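Side-chain contacts in protein-glutaminase (Chryseobacterium proteolyticum, PDB 2ZK9), which catalyses the deamidation of glutamine side chains in proteins, turning them into glutamate with release of ammonia: residues 19-22 with 28-31; 31-36 with 43-48; 48-53 with 57-62; 101-106 with 115-120; 140-145 with 157-162. One frame throughout, in Å; residues are numbered along the deposited sequence.

Contact 1 of 5, residues 19-22 with 28-31; sequences KNES and ASSP. Unlike the reference sequence in segment 19-22: Glu21 (reference Gln).
Glu21 reaches across to the backbone of Ala28 and Ser29 with its carboxylate, which supplies the direct hydrogen bond of the contact, while Ala28 is its packing counterpart. Its chain leaves beside the backbone N (chi1 -63°) and bends again at chi2 (-57°), which swings the carboxylate round toward residues 28-31. OE2 takes the amide of Ser29, with N to OE2 at 2.8 Å and an N-H...O angle of 157°; the donor comes in on the syn side of the carboxylate, somewhat out of its plane. Ser29 CB passes beside the same oxygen, 3.5 Å from OE2. The methyl of Ala28 points at the turn and rests on backbone oxygens, its CB 3.6 Å from Glu21 O and 3.7 Å from Ser22 O. A water lies between Glu21 OE2 and Pro31 O, 2.8 Å from the latter and within hydrogen-bonding distance of both. Residues 19-22 are themselves folded as a type I beta turn: Lys19 O receives both Ser22 N and Ser22 OG, the hydroxyl at 2.7 Å from that oxygen. Thr27 OG1 adds a hydrogen bond to Asn20 O from the intervening loop. All this lies at the surface, just beyond helix 8-19. The arrangement is that of a disulfide-closed loop, in which a type I turn leads into the Cys23-Cys32 crosslink and a glutamate holds the returning chain by its amide.

Contact 2 of 5, residues 31-36 with 43-48; sequences PCITFR and YARAHK
Arg45 lies against three successive residues of the loop, Ile33, Thr34 and Phe35. Its CB meets Ile33 CG2 at 3.8 Å, and its CD sits 3.5 Å from Thr34 O and approaches Phe35 CD1 obliquely at 3.8 Å. A bend at chi3 (-56°) stops the chain running outward and lays the guanidinium alongside the helix, its edge to Phe35 CD1. A water then joins Arg45 NH1, 2.9 Å away, to Thr34 OG1, 2.7 Å away. One turn on, Lys48 lays CG on Ile33 CG1 at 3.8 Å and carries NZ past Pro31 CD to Gln51 OE1 and Asn160 OD1. Thr34 is the centre of an inverse gamma turn, and Ile33 CG2 also lies over one face of the Phe35 ring, toward its rim. A leucine in place of Arg45 would probably leave the water and Thr34 OG1 without their link to the helix and open a gap beside Phe35. Arg45 NH2 makes a weak hydrogen bond to Ser105 OG, and its side chain lies about 5 Å from a bound sodium ion. On helix 42-55, Arg45 also touches His83 of strand 82-91, and His47 touches Thr159 of helix 157-165.

Contact 3 of 5, residues 48-53 with 57-62; sequences KMRQIL and GYDCEK
Arg50 runs its extended chain past the sulfur of Cys60, with CB 4.1 Å from Cys60 SG, and lays its guanidinium edge against the carboxylate of Asp59. The chain between them passes through a Schellman motif: helix 42-55 ends, Gly57 takes a positive phi (88°), and Tyr58 N returns to Leu53 O at 3.0 Å before strand 61-66 begins. A side chain at Gly57 would collide with the preceding carbonyl, which accounts for glycine at this corner. The salt bridge is side-on and two-pronged. Arg50 NE meets Asp59 OD1 at 2.7 Å, while NH2 meets OD2 at 3.1 Å, and both come to the syn sides of their oxygens. The two groups are nevertheless twisted by 42° between their planes. CG of Arg50 stands opposite its backbone N (chi1 173°), which sends the straight chain outward from the helix to the loop. Replaced by a methionine, Arg50 would probably leave Asp59 OD2 without its charged mate and the carboxylate freer to turn. Next to the bridge the packing is apolar: Leu53 CD2 touches Cys60 CB at 3.8 Å, and Leu53 CB faces Tyr58 CB at 4.2 Å. Ile18 of helix 8-19 and Val88 of strand 82-91 extend this layer around Leu53. Close by, Lys62 brings CE within 4.3 Å of Arg50 CD, but its NZ turns to Val141 O, Gly139 O and His47 ND1. Asp59 OD1 also accepts Cys60 N, which approaches from the face of the carboxylate opposite to Arg50 NE.

Contact 4 of 5, residues 101-106 with 115-120; sequences IIDPSL and TAWRNA
The indole of Trp117 has Ile101 on one face and Asp103 at its edge. Ile101 CG2 stands above the five-membered ring in a CH-pi contact, 3.6 Å from its centroid and nearly on the ring normal (14°), while Ile101 CD1 continues over the six-membered part, 3.9 Å from Trp117 CE3. In the ring plane, Trp117 NE1 gives its N-H to Asp103 OD2, 2.9 Å away and almost straight (166°), using the anti lone pair of that oxygen. The carboxylate is turned well out of the indole plane, at 61°. Leu106 comes in obliquely, its CD1 3.9 Å from Trp117 NE1 and 4.3 Å from Ala120 CB, so it fits between the ring and the next turn of the helix. Trp117 points its ring straight off helix 114-120 toward the strand, CG being anti to the backbone N, and also touches Ala85 of strand 82-91 and Val65 of strand 61-66. The same Asp103 OD2 also takes His83 NE2, and the His83 ring meets that of Trp117. In an enzyme related to the papain-like clan CA peptidases, this pairing is consistent with the His-Asp part of a catalytic triad, with Trp117 as a second-shell donor helping to place the carboxylate. The other oxygen is tied down locally: Asp103 OD1 accepts Ser105 N at 3.0 Å, an Asx turn where the chain leaves strand 97-102, and Ser105 OG joins it in the modelled conformer.

Contact 5 of 5, residues 140-145 with 157-162; sequences NVYYRS and INTNCV
Tyr142 and Asn158 both have CG anti to the backbone N (chi1 -168° and -163°), which carries the two side chains out from their backbones to meet at about a right angle. Tyr142 sits in a classic beta bulge, where it and Tyr143 both face Leu151 of the neighbouring strand 150-152, at a corner in the chain. From there its hydroxyl donates to Asn158 OD1 on helix 157-165, with OH to OD1 at 2.7 Å. The amide oxygen receives it on a lone pair, in the carbonyl plane, and lies in the plane of the phenol ring while the amide itself is turned almost perpendicular (86°). The other end of the amide, Asn158 ND2, is bonded to Gly184 O, which fixes the rotation of the group. The tyrosine also meets the rings of Tyr43 and His47, so its ring lies between helices 42-55 and 157-165. A glycerol, probably from the crystallisation liquor, lies about 4 Å from the Tyr142 side chain and may mark a pocket. Asp153 OD1 accepts from Asn158 N and OD2 from Thr159 OG1, in the first turn of helix 157-165. Thr159 OG1 lies obliquely to the ring, 3.2 Å from Tyr142 CE2.

In the fold
Contacts 2, 4 and 5 are buried, contact 3 is partly so, and contact 1 lies at the surface; waters link the segments in both contacts 1 and 2. Contacts 2 and 3 use successive turns of helix 42-55 and share Lys48, which together with Lys62 connects contacts 2, 3 and 5. Contacts 1 and 2 share Pro31. The chemistry differs with place: a carboxylate on a backbone amide outside, a salt bridge near the helix end, an arginine reaching a threonine through water in contact 2, an indole N-H on a carboxylate in contact 4, and a neutral phenol-amide bond in contact 5. Contact 4 joins contact 2 by Phe35 against Pro104 and lies across the chain's centre from contact 5.

Contact 1 of 5, residues 19-22 with 28-31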
# COMPACT_ATOMS: atom_id res chain seq x y z
N LYS A 19 5.66 -4.70 8.37
CA LYS A 19 5.41 -3.80 9.49
C LYS A 19 6.71 -3.37 10.13
O LYS A 19 6.85 -2.23 10.58
CB LYS A 19 4.43 -4.43 10.49
CG LYS A 19 3.86 -3.32 11.43
CD LYS A 19 2.72 -3.77 12.30
CE LYS A 19 2.17 -2.74 13.20
NZ LYS A 19 1.22 -3.28 14.18
N ASN A 20 7.68 -4.26 10.16
CA ASN A 20 8.99 -3.95 10.73
C ASN A 20 9.73 -2.86 9.98
O ASN A 20 10.69 -2.29 10.54
CB ASN A 20 9.86 -5.21 10.81
CG ASN A 20 9.47 -6.12 11.93
OD1 ASN A 20 8.69 -5.78 12.81
ND2 ASN A 20 10.11 -7.31 11.83
N GLU A 21 9.36 -2.54 8.75
CA GLU A 21 9.97 -1.48 7.98
C GLU A 21 9.24 -0.15 8.09
O GLU A 21 9.57 0.79 7.39
CB GLU A 21 10.11 -1.90 6.49
CG GLU A 21 11.03 -3.10 6.32
CD GLU A 21 12.40 -2.85 6.89
OE1 GLU A 21 12.97 -3.82 7.55
OE2 GLU A 21 12.94 -1.75 6.72
N SER A 22 8.24 -0.08 8.99
CA SER A 22 7.47 1.15 9.13
C SER A 22 8.32 2.29 9.70
O SER A 22 9.07 2.12 10.67
CB SER A 22 6.36 0.95 10.12
OG SER A 22 5.44 -0.08 9.70
N ALA A 28 13.44 -0.45 11.41
CA ALA A 28 13.41 -0.26 9.96
C ALA A 28 14.73 0.11 9.37
O ALA A 28 15.52 0.85 9.94
CB ALA A 28 12.34 0.75 9.66
N SER A 29 14.93 -0.39 8.16
CA SER A 29 16.04 -0.02 7.31
C SER A 29 15.65 1.19 6.45
O SER A 29 14.50 1.52 6.28
CB SER A 29 16.38 -1.16 6.37
OG SER A 29 16.55 -2.42 6.97
N SER A 30 16.65 1.80 5.87
CA SER A 30 16.49 2.93 4.98
C SER A 30 16.02 2.53 3.60
O SER A 30 16.60 1.60 3.03
CB SER A 30 17.85 3.62 4.82
OG SER A 30 18.14 4.29 6.07
N PRO A 31 15.08 3.26 3.01
CA PRO A 31 14.12 4.18 3.60
C PRO A 31 13.00 3.38 4.27
O PRO A 31 12.55 2.37 3.74
CB PRO A 31 13.61 4.96 2.39
CG PRO A 31 13.62 3.99 1.30
CD PRO A 31 14.80 3.03 1.58
O HOH W 1 12.80 -0.35 4.21
O HOH W 2 15.50 -3.47 8.98

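Contact 2 of 5, residues 31-36 with 43-48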
# COMPACT_ATOMS: atom_id res chain seq x y z
N PRO A 31 15.08 3.26 3.01
CA PRO A 31 14.12 4.18 3.60
C PRO A 31 13.00 3.38 4.27
O PRO A 31 12.55 2.37 3.74
CB PRO A 31 13.61 4.96 2.39
CG PRO A 31 13.62 3.99 1.30
CD PRO A 31 14.80 3.03 1.58
N CYS A 32 12.55 3.90 5.38
CA CYS A 32 11.41 3.29 6.05
C CYS A 32 10.15 3.58 5.22
O CYS A 32 10.07 4.52 4.45
CB CYS A 32 11.33 3.80 7.48
SG CYS A 32 11.16 5.54 7.68
N ILE A 33 9.13 2.71 5.41
CA ILE A 33 7.88 2.86 4.69
C ILE A 33 6.95 3.79 5.50
O ILE A 33 6.68 3.56 6.68
CB ILE A 33 7.20 1.52 4.42
CG1 ILE A 33 8.13 0.53 3.78
CG2 ILE A 33 5.97 1.77 3.58
CD1 ILE A 33 7.56 -0.86 3.58
N THR A 34 6.51 4.86 4.85
CA THR A 34 5.87 6.01 5.46
C THR A 34 4.38 5.80 5.72
O THR A 34 3.54 6.65 5.42
CB THR A 34 6.14 7.20 4.54
OG1 THR A 34 5.74 6.87 3.21
CG2 THR A 34 7.63 7.59 4.53
N PHE A 35 4.06 4.65 6.31
CA PHE A 35 2.65 4.30 6.57
C PHE A 35 1.96 5.35 7.46
O PHE A 35 0.76 5.59 7.29
CB PHE A 35 2.55 2.96 7.26
CG PHE A 35 3.02 1.79 6.44
CD1 PHE A 35 2.44 1.49 5.21
CD2 PHE A 35 4.00 0.95 6.92
CE1 PHE A 35 2.83 0.37 4.50
CE2 PHE A 35 4.38 -0.18 6.21
CZ PHE A 35 3.82 -0.45 5.00
N ARG A 36 2.71 5.96 8.37
CA ARG A 36 2.14 6.97 9.27
C ARG A 36 1.80 8.28 8.58
O ARG A 36 1.24 9.15 9.27
CB ARG A 36 3.14 7.23 10.40
CG ARG A 36 4.47 7.82 9.97
CD ARG A 36 5.42 7.98 11.10
NE ARG A 36 6.66 8.59 10.66
CZ ARG A 36 7.67 8.91 11.42
NH1 ARG A 36 7.61 8.65 12.72
NH2 ARG A 36 8.75 9.45 10.89
N TYR A 43 1.51 4.86 -3.73
CA TYR A 43 2.13 4.09 -4.81
C TYR A 43 3.49 3.61 -4.39
O TYR A 43 3.89 2.47 -4.69
CB TYR A 43 2.12 4.97 -6.08
CG TYR A 43 2.69 6.34 -5.87
CD1 TYR A 43 1.94 7.44 -5.50
CD2 TYR A 43 4.06 6.55 -6.02
CE1 TYR A 43 2.50 8.70 -5.30
CE2 TYR A 43 4.63 7.76 -5.84
CZ TYR A 43 3.86 8.85 -5.48
OH TYR A 43 4.48 10.07 -5.30
N ALA A 44 4.28 4.47 -3.74
CA ALA A 44 5.62 4.11 -3.28
C ALA A 44 5.54 3.12 -2.15
O ALA A 44 6.30 2.15 -2.09
CB ALA A 44 6.36 5.37 -2.90
N ARG A 45 4.61 3.33 -1.19
CA ARG A 45 4.49 2.36 -0.10
C ARG A 45 4.17 0.98 -0.64
O ARG A 45 4.71 -0.02 -0.19
CB ARG A 45 3.47 2.81 0.92
CG ARG A 45 3.73 4.16 1.58
CD ARG A 45 2.94 4.39 2.82
NE ARG A 45 1.47 4.27 2.69
CZ ARG A 45 0.69 5.24 2.25
NH1 ARG A 45 1.13 6.42 1.89
NH2 ARG A 45 -0.63 5.02 2.14
N ALA A 46 3.26 0.91 -1.62
CA ALA A 46 2.85 -0.38 -2.17
C ALA A 46 3.98 -1.06 -2.89
O ALA A 46 4.18 -2.27 -2.78
CB ALA A 46 1.63 -0.21 -3.07
N HIS A 47 4.77 -0.29 -3.67
CA HIS A 47 5.85 -0.90 -4.41
C HIS A 47 6.97 -1.38 -3.48
O HIS A 47 7.63 -2.37 -3.77
CB HIS A 47 6.37 0.09 -5.47
CG HIS A 47 6.66 -0.55 -6.79
ND1 HIS A 47 5.79 -1.35 -7.38
CD2 HIS A 47 7.71 -0.45 -7.66
CE1 HIS A 47 6.20 -1.73 -8.57
NE2 HIS A 47 7.39 -1.20 -8.74
N LYS A 48 7.17 -0.68 -2.38
CA LYS A 48 8.15 -1.09 -1.38
C LYS A 48 7.70 -2.35 -0.65
O LYS A 48 8.49 -3.25 -0.39
CB LYS A 48 8.45 0.03 -0.41
CG LYS A 48 9.69 -0.16 0.44
CD LYS A 48 10.99 -0.07 -0.35
CE LYS A 48 12.19 -0.09 0.54
NZ LYS A 48 13.45 -0.13 -0.20
O HOH W 3 3.41 8.10 2.65

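Contact 3 of 5, residues 48-53 with 57-62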
# COMPACT_ATOMS: atom_id res chain seq x y z
N LYS A 48 7.17 -0.68 -2.38
CA LYS A 48 8.15 -1.09 -1.38
C LYS A 48 7.70 -2.35 -0.65
O LYS A 48 8.49 -3.25 -0.39
CB LYS A 48 8.45 0.03 -0.41
CG LYS A 48 9.69 -0.16 0.44
CD LYS A 48 10.99 -0.07 -0.35
CE LYS A 48 12.19 -0.09 0.54
NZ LYS A 48 13.45 -0.13 -0.20
N MET A 49 6.40 -2.44 -0.34
CA MET A 49 5.88 -3.69 0.22
C MET A 49 6.10 -4.85 -0.73
O MET A 49 6.46 -5.95 -0.32
CB MET A 49 4.38 -3.57 0.54
CG MET A 49 4.09 -2.61 1.69
SD MET A 49 2.38 -2.75 2.30
CE MET A 49 1.47 -1.85 1.06
N ARG A 50 5.87 -4.62 -2.02
CA ARG A 50 6.11 -5.65 -3.04
C ARG A 50 7.57 -6.05 -3.06
O ARG A 50 7.86 -7.23 -3.19
CB ARG A 50 5.64 -5.17 -4.39
CG ARG A 50 6.03 -6.15 -5.50
CD ARG A 50 5.41 -5.71 -6.79
NE ARG A 50 5.80 -6.62 -7.91
CZ ARG A 50 6.76 -6.40 -8.75
NH1 ARG A 50 7.51 -5.27 -8.74
NH2 ARG A 50 7.00 -7.32 -9.71
N GLN A 51 8.51 -5.11 -2.89
CA GLN A 51 9.92 -5.44 -2.86
C GLN A 51 10.19 -6.42 -1.71
O GLN A 51 11.01 -7.34 -1.85
CB GLN A 51 10.79 -4.20 -2.77
CG GLN A 51 12.28 -4.47 -2.74
CD GLN A 51 13.13 -3.25 -2.45
OE1 GLN A 51 12.90 -2.58 -1.46
NE2 GLN A 51 14.05 -2.95 -3.40
N ILE A 52 9.58 -6.22 -0.56
CA ILE A 52 9.77 -7.12 0.56
C ILE A 52 9.25 -8.53 0.21
O ILE A 52 9.91 -9.53 0.46
CB ILE A 52 9.13 -6.58 1.84
CG1 ILE A 52 9.87 -5.29 2.25
CG2 ILE A 52 9.10 -7.63 2.92
CD1 ILE A 52 9.20 -4.48 3.30
N LEU A 53 8.09 -8.61 -0.42
CA LEU A 53 7.61 -9.92 -0.87
C LEU A 53 8.61 -10.55 -1.86
O LEU A 53 8.94 -11.73 -1.73
CB LEU A 53 6.22 -9.86 -1.55
CG LEU A 53 5.04 -10.23 -0.58
CD1 LEU A 53 4.94 -9.27 0.57
CD2 LEU A 53 3.76 -10.27 -1.37
N GLY A 57 10.91 -14.19 -2.37
CA GLY A 57 10.57 -15.08 -3.48
C GLY A 57 9.10 -15.04 -3.88
O GLY A 57 8.68 -16.00 -4.54
N TYR A 58 8.35 -14.01 -3.53
CA TYR A 58 6.94 -13.89 -3.88
C TYR A 58 6.66 -12.64 -4.66
O TYR A 58 7.29 -11.59 -4.47
CB TYR A 58 6.05 -13.91 -2.61
CG TYR A 58 6.30 -15.16 -1.81
CD1 TYR A 58 6.95 -15.15 -0.60
CD2 TYR A 58 5.87 -16.38 -2.31
CE1 TYR A 58 7.18 -16.29 0.11
CE2 TYR A 58 6.14 -17.55 -1.64
CZ TYR A 58 6.81 -17.48 -0.41
OH TYR A 58 7.05 -18.63 0.29
N ASP A 59 5.63 -12.70 -5.49
CA ASP A 59 5.04 -11.52 -6.08
C ASP A 59 3.59 -11.41 -5.57
O ASP A 59 3.12 -12.26 -4.81
CB ASP A 59 5.16 -11.51 -7.60
CG ASP A 59 5.18 -10.14 -8.25
OD1 ASP A 59 4.89 -9.14 -7.57
OD2 ASP A 59 5.55 -10.05 -9.46
N CYS A 60 2.94 -10.35 -5.96
CA CYS A 60 1.58 -10.04 -5.59
C CYS A 60 0.94 -9.24 -6.71
O CYS A 60 1.58 -8.89 -7.69
CB CYS A 60 1.57 -9.27 -4.28
SG CYS A 60 2.48 -7.71 -4.32
N GLU A 61 -0.36 -8.97 -6.50
CA GLU A 61 -1.06 -7.99 -7.32
C GLU A 61 -1.05 -6.65 -6.63
O GLU A 61 -0.74 -6.53 -5.42
CB GLU A 61 -2.51 -8.47 -7.55
CG GLU A 61 -2.58 -9.65 -8.52
CD GLU A 61 -3.97 -10.23 -8.53
OE1 GLU A 61 -4.35 -10.94 -7.57
OE2 GLU A 61 -4.77 -9.90 -9.48
N LYS A 62 -1.46 -5.62 -7.32
CA LYS A 62 -1.92 -4.35 -6.75
C LYS A 62 -3.43 -4.33 -6.86
O LYS A 62 -3.98 -4.81 -7.85
CB LYS A 62 -1.35 -3.14 -7.45
CG LYS A 62 0.15 -3.00 -7.50
CD LYS A 62 0.79 -2.73 -6.14
CE LYS A 62 2.29 -2.76 -6.18
NZ LYS A 62 2.80 -1.76 -7.13

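Contact 4 of 5, residues 101-106 with 115-120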
# COMPACT_ATOMS: atom_id res chain seq x y z
N ILE A 101 -5.56 -7.93 1.22
CA ILE A 101 -4.79 -6.73 1.16
C ILE A 101 -3.86 -6.63 2.36
O ILE A 101 -4.25 -6.95 3.48
CB ILE A 101 -5.72 -5.48 1.15
CG1 ILE A 101 -6.57 -5.42 -0.11
CG2 ILE A 101 -4.95 -4.20 1.39
CD1 ILE A 101 -5.84 -4.95 -1.38
N ILE A 102 -2.62 -6.16 2.09
CA ILE A 102 -1.74 -5.69 3.16
C ILE A 102 -1.60 -4.21 2.99
O ILE A 102 -1.15 -3.72 1.94
CB ILE A 102 -0.39 -6.42 3.18
CG1 ILE A 102 -0.62 -7.92 3.52
CG2 ILE A 102 0.53 -5.75 4.14
CD1 ILE A 102 0.62 -8.78 3.51
N ASP A 103 -2.03 -3.44 4.00
CA ASP A 103 -1.91 -2.01 3.95
C ASP A 103 -1.87 -1.45 5.38
O ASP A 103 -2.87 -1.02 5.93
CB ASP A 103 -3.07 -1.33 3.22
CG ASP A 103 -2.92 0.16 3.13
OD1 ASP A 103 -1.87 0.70 3.62
OD2 ASP A 103 -3.82 0.79 2.58
N PRO A 104 -0.69 -1.43 5.98
CA PRO A 104 -0.54 -0.86 7.34
C PRO A 104 -0.84 0.60 7.47
O PRO A 104 -0.89 1.08 8.61
CB PRO A 104 0.92 -1.19 7.67
CG PRO A 104 1.25 -2.40 6.88
CD PRO A 104 0.55 -2.12 5.56
N SER A 105 -1.01 1.35 6.41
CA SER A 105 -1.48 2.73 6.54
C SER A 105 -2.94 2.82 7.00
O SER A 105 -3.32 3.82 7.54
CB SER A 105 -1.23 3.58 5.30
OG SER A 105 -2.10 3.29 4.19
N LEU A 106 -3.71 1.76 6.78
CA LEU A 106 -5.11 1.68 7.16
C LEU A 106 -5.39 0.57 8.16
O LEU A 106 -6.37 0.68 8.90
CB LEU A 106 -6.01 1.55 5.93
CG LEU A 106 -5.98 2.76 4.99
CD1 LEU A 106 -6.84 2.46 3.76
CD2 LEU A 106 -6.44 4.02 5.68
N THR A 115 -12.61 -6.11 0.36
CA THR A 115 -13.84 -5.36 0.61
C THR A 115 -13.70 -4.55 1.89
O THR A 115 -14.13 -3.37 1.87
CB THR A 115 -15.04 -6.30 0.70
OG1 THR A 115 -14.66 -7.31 1.65
CG2 THR A 115 -15.33 -6.97 -0.63
N ALA A 116 -13.08 -5.06 2.94
CA ALA A 116 -12.86 -4.23 4.13
C ALA A 116 -11.95 -3.06 3.83
O ALA A 116 -12.15 -1.92 4.30
CB ALA A 116 -12.28 -5.09 5.23
N TRP A 117 -10.93 -3.31 3.02
CA TRP A 117 -9.98 -2.28 2.65
C TRP A 117 -10.64 -1.14 1.87
O TRP A 117 -10.44 0.03 2.18
CB TRP A 117 -8.84 -2.91 1.88
CG TRP A 117 -7.79 -1.95 1.41
CD1 TRP A 117 -6.85 -1.30 2.16
CD2 TRP A 117 -7.59 -1.56 0.06
NE1 TRP A 117 -6.07 -0.53 1.35
CE2 TRP A 117 -6.49 -0.65 0.05
CE3 TRP A 117 -8.19 -1.86 -1.16
CZ2 TRP A 117 -6.02 -0.08 -1.11
CZ3 TRP A 117 -7.73 -1.30 -2.31
CH2 TRP A 117 -6.65 -0.41 -2.31
N ARG A 118 -11.38 -1.51 0.83
CA ARG A 118 -12.03 -0.44 0.05
C ARG A 118 -12.98 0.36 0.92
O ARG A 118 -13.12 1.57 0.78
CB ARG A 118 -12.75 -1.00 -1.15
CG ARG A 118 -11.76 -1.54 -2.22
CD ARG A 118 -12.45 -1.77 -3.58
NE ARG A 118 -13.58 -2.69 -3.51
CZ ARG A 118 -13.46 -4.00 -3.56
NH1 ARG A 118 -12.30 -4.61 -3.67
NH2 ARG A 118 -14.59 -4.75 -3.49
N ASN A 119 -13.69 -0.33 1.85
CA ASN A 119 -14.59 0.42 2.74
C ASN A 119 -13.83 1.40 3.63
O ASN A 119 -14.39 2.49 3.89
CB ASN A 119 -15.42 -0.60 3.53
CG ASN A 119 -16.44 0.10 4.40
OD1 ASN A 119 -16.26 0.07 5.63
ND2 ASN A 119 -17.44 0.71 3.84
N ALA A 120 -12.60 1.10 4.05
CA ALA A 120 -11.80 2.04 4.80
C ALA A 120 -11.35 3.22 3.99
O ALA A 120 -10.90 4.22 4.56
CB ALA A 120 -10.61 1.34 5.43

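Contact 5 of 5, residues 140-145 with 157-162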
# COMPACT_ATOMS: atom_id res chain seq x y z
N ASN A 140 3.76 -5.53 -10.58
CA ASN A 140 4.81 -4.66 -11.14
C ASN A 140 4.26 -3.31 -11.59
O ASN A 140 5.06 -2.40 -11.83
CB ASN A 140 5.62 -5.35 -12.21
CG ASN A 140 4.99 -5.58 -13.52
OD1 ASN A 140 5.80 -5.72 -14.51
ND2 ASN A 140 3.74 -5.65 -13.61
N VAL A 141 2.96 -3.15 -11.71
CA VAL A 141 2.41 -1.86 -12.05
C VAL A 141 2.57 -0.91 -10.88
O VAL A 141 2.10 -1.17 -9.77
CB VAL A 141 0.91 -1.99 -12.45
CG1 VAL A 141 0.31 -0.63 -12.67
CG2 VAL A 141 0.79 -2.87 -13.71
N TYR A 142 3.20 0.22 -11.12
CA TYR A 142 3.41 1.24 -10.10
C TYR A 142 2.19 2.12 -9.94
O TYR A 142 1.78 2.45 -8.81
CB TYR A 142 4.59 2.06 -10.49
CG TYR A 142 5.19 3.02 -9.45
CD1 TYR A 142 5.47 4.31 -9.80
CD2 TYR A 142 5.53 2.60 -8.17
CE1 TYR A 142 6.06 5.20 -8.88
CE2 TYR A 142 6.14 3.43 -7.29
CZ TYR A 142 6.41 4.73 -7.64
OH TYR A 142 7.05 5.52 -6.71
N TYR A 143 1.60 2.53 -11.04
CA TYR A 143 0.38 3.33 -11.05
C TYR A 143 -0.46 2.92 -12.28
O TYR A 143 0.07 2.71 -13.35
CB TYR A 143 0.64 4.82 -11.07
CG TYR A 143 -0.60 5.66 -11.20
CD1 TYR A 143 -1.55 5.73 -10.15
CD2 TYR A 143 -0.95 6.29 -12.39
CE1 TYR A 143 -2.72 6.45 -10.26
CE2 TYR A 143 -2.09 7.02 -12.52
CZ TYR A 143 -2.97 7.11 -11.45
OH TYR A 143 -4.13 7.84 -11.64
N ARG A 144 -1.76 2.88 -12.06
CA ARG A 144 -2.78 2.59 -13.06
C ARG A 144 -3.77 3.75 -13.09
O ARG A 144 -4.40 4.01 -12.07
CB ARG A 144 -3.56 1.31 -12.74
CG ARG A 144 -4.75 1.11 -13.68
CD ARG A 144 -5.55 -0.14 -13.32
NE ARG A 144 -6.64 -0.40 -14.26
CZ ARG A 144 -7.81 0.21 -14.25
NH1 ARG A 144 -8.09 1.13 -13.37
NH2 ARG A 144 -8.74 -0.12 -15.14
N SER A 145 -3.87 4.42 -14.23
CA SER A 145 -4.87 5.49 -14.31
C SER A 145 -6.28 4.92 -14.40
O SER A 145 -6.45 3.76 -14.74
CB SER A 145 -4.55 6.32 -15.58
OG SER A 145 -4.96 5.60 -16.70
N ILE A 157 13.60 3.20 -8.13
CA ILE A 157 14.22 4.52 -7.95
C ILE A 157 13.18 5.53 -7.51
O ILE A 157 13.45 6.34 -6.62
CB ILE A 157 14.93 4.93 -9.25
CG1 ILE A 157 16.17 4.00 -9.48
CG2 ILE A 157 15.34 6.39 -9.24
CD1 ILE A 157 16.82 4.20 -10.81
N ASN A 158 12.01 5.54 -8.13
CA ASN A 158 11.02 6.52 -7.70
C ASN A 158 10.55 6.23 -6.27
O ASN A 158 10.43 7.11 -5.45
CB ASN A 158 9.84 6.56 -8.67
CG ASN A 158 9.04 7.81 -8.47
OD1 ASN A 158 7.93 7.77 -7.89
ND2 ASN A 158 9.52 8.93 -8.95
N THR A 159 10.28 4.95 -6.04
CA THR A 159 9.78 4.49 -4.74
C THR A 159 10.66 4.96 -3.63
O THR A 159 10.22 5.55 -2.64
CB THR A 159 9.67 2.96 -4.74
OG1 THR A 159 8.63 2.51 -5.59
CG2 THR A 159 9.39 2.42 -3.34
N ASN A 160 11.96 4.65 -3.74
CA ASN A 160 12.88 4.95 -2.63
C ASN A 160 13.04 6.45 -2.48
O ASN A 160 13.18 6.94 -1.36
CB ASN A 160 14.21 4.23 -2.84
CG ASN A 160 14.10 2.76 -2.62
OD1 ASN A 160 13.52 2.32 -1.59
ND2 ASN A 160 14.72 1.96 -3.46
N CYS A 161 13.04 7.19 -3.59
CA CYS A 161 13.17 8.65 -3.53
C CYS A 161 12.00 9.28 -2.83
O CYS A 161 12.15 10.17 -1.96
CB CYS A 161 13.27 9.22 -4.96
SG CYS A 161 13.92 10.91 -5.03
N VAL A 162 10.77 8.82 -3.15
CA VAL A 162 9.56 9.38 -2.54
C VAL A 162 9.53 9.02 -1.07
O VAL A 162 9.23 9.87 -0.23
CB VAL A 162 8.33 8.90 -3.31
CG1 VAL A 162 7.06 9.20 -2.54
CG2 VAL A 162 8.31 9.51 -4.70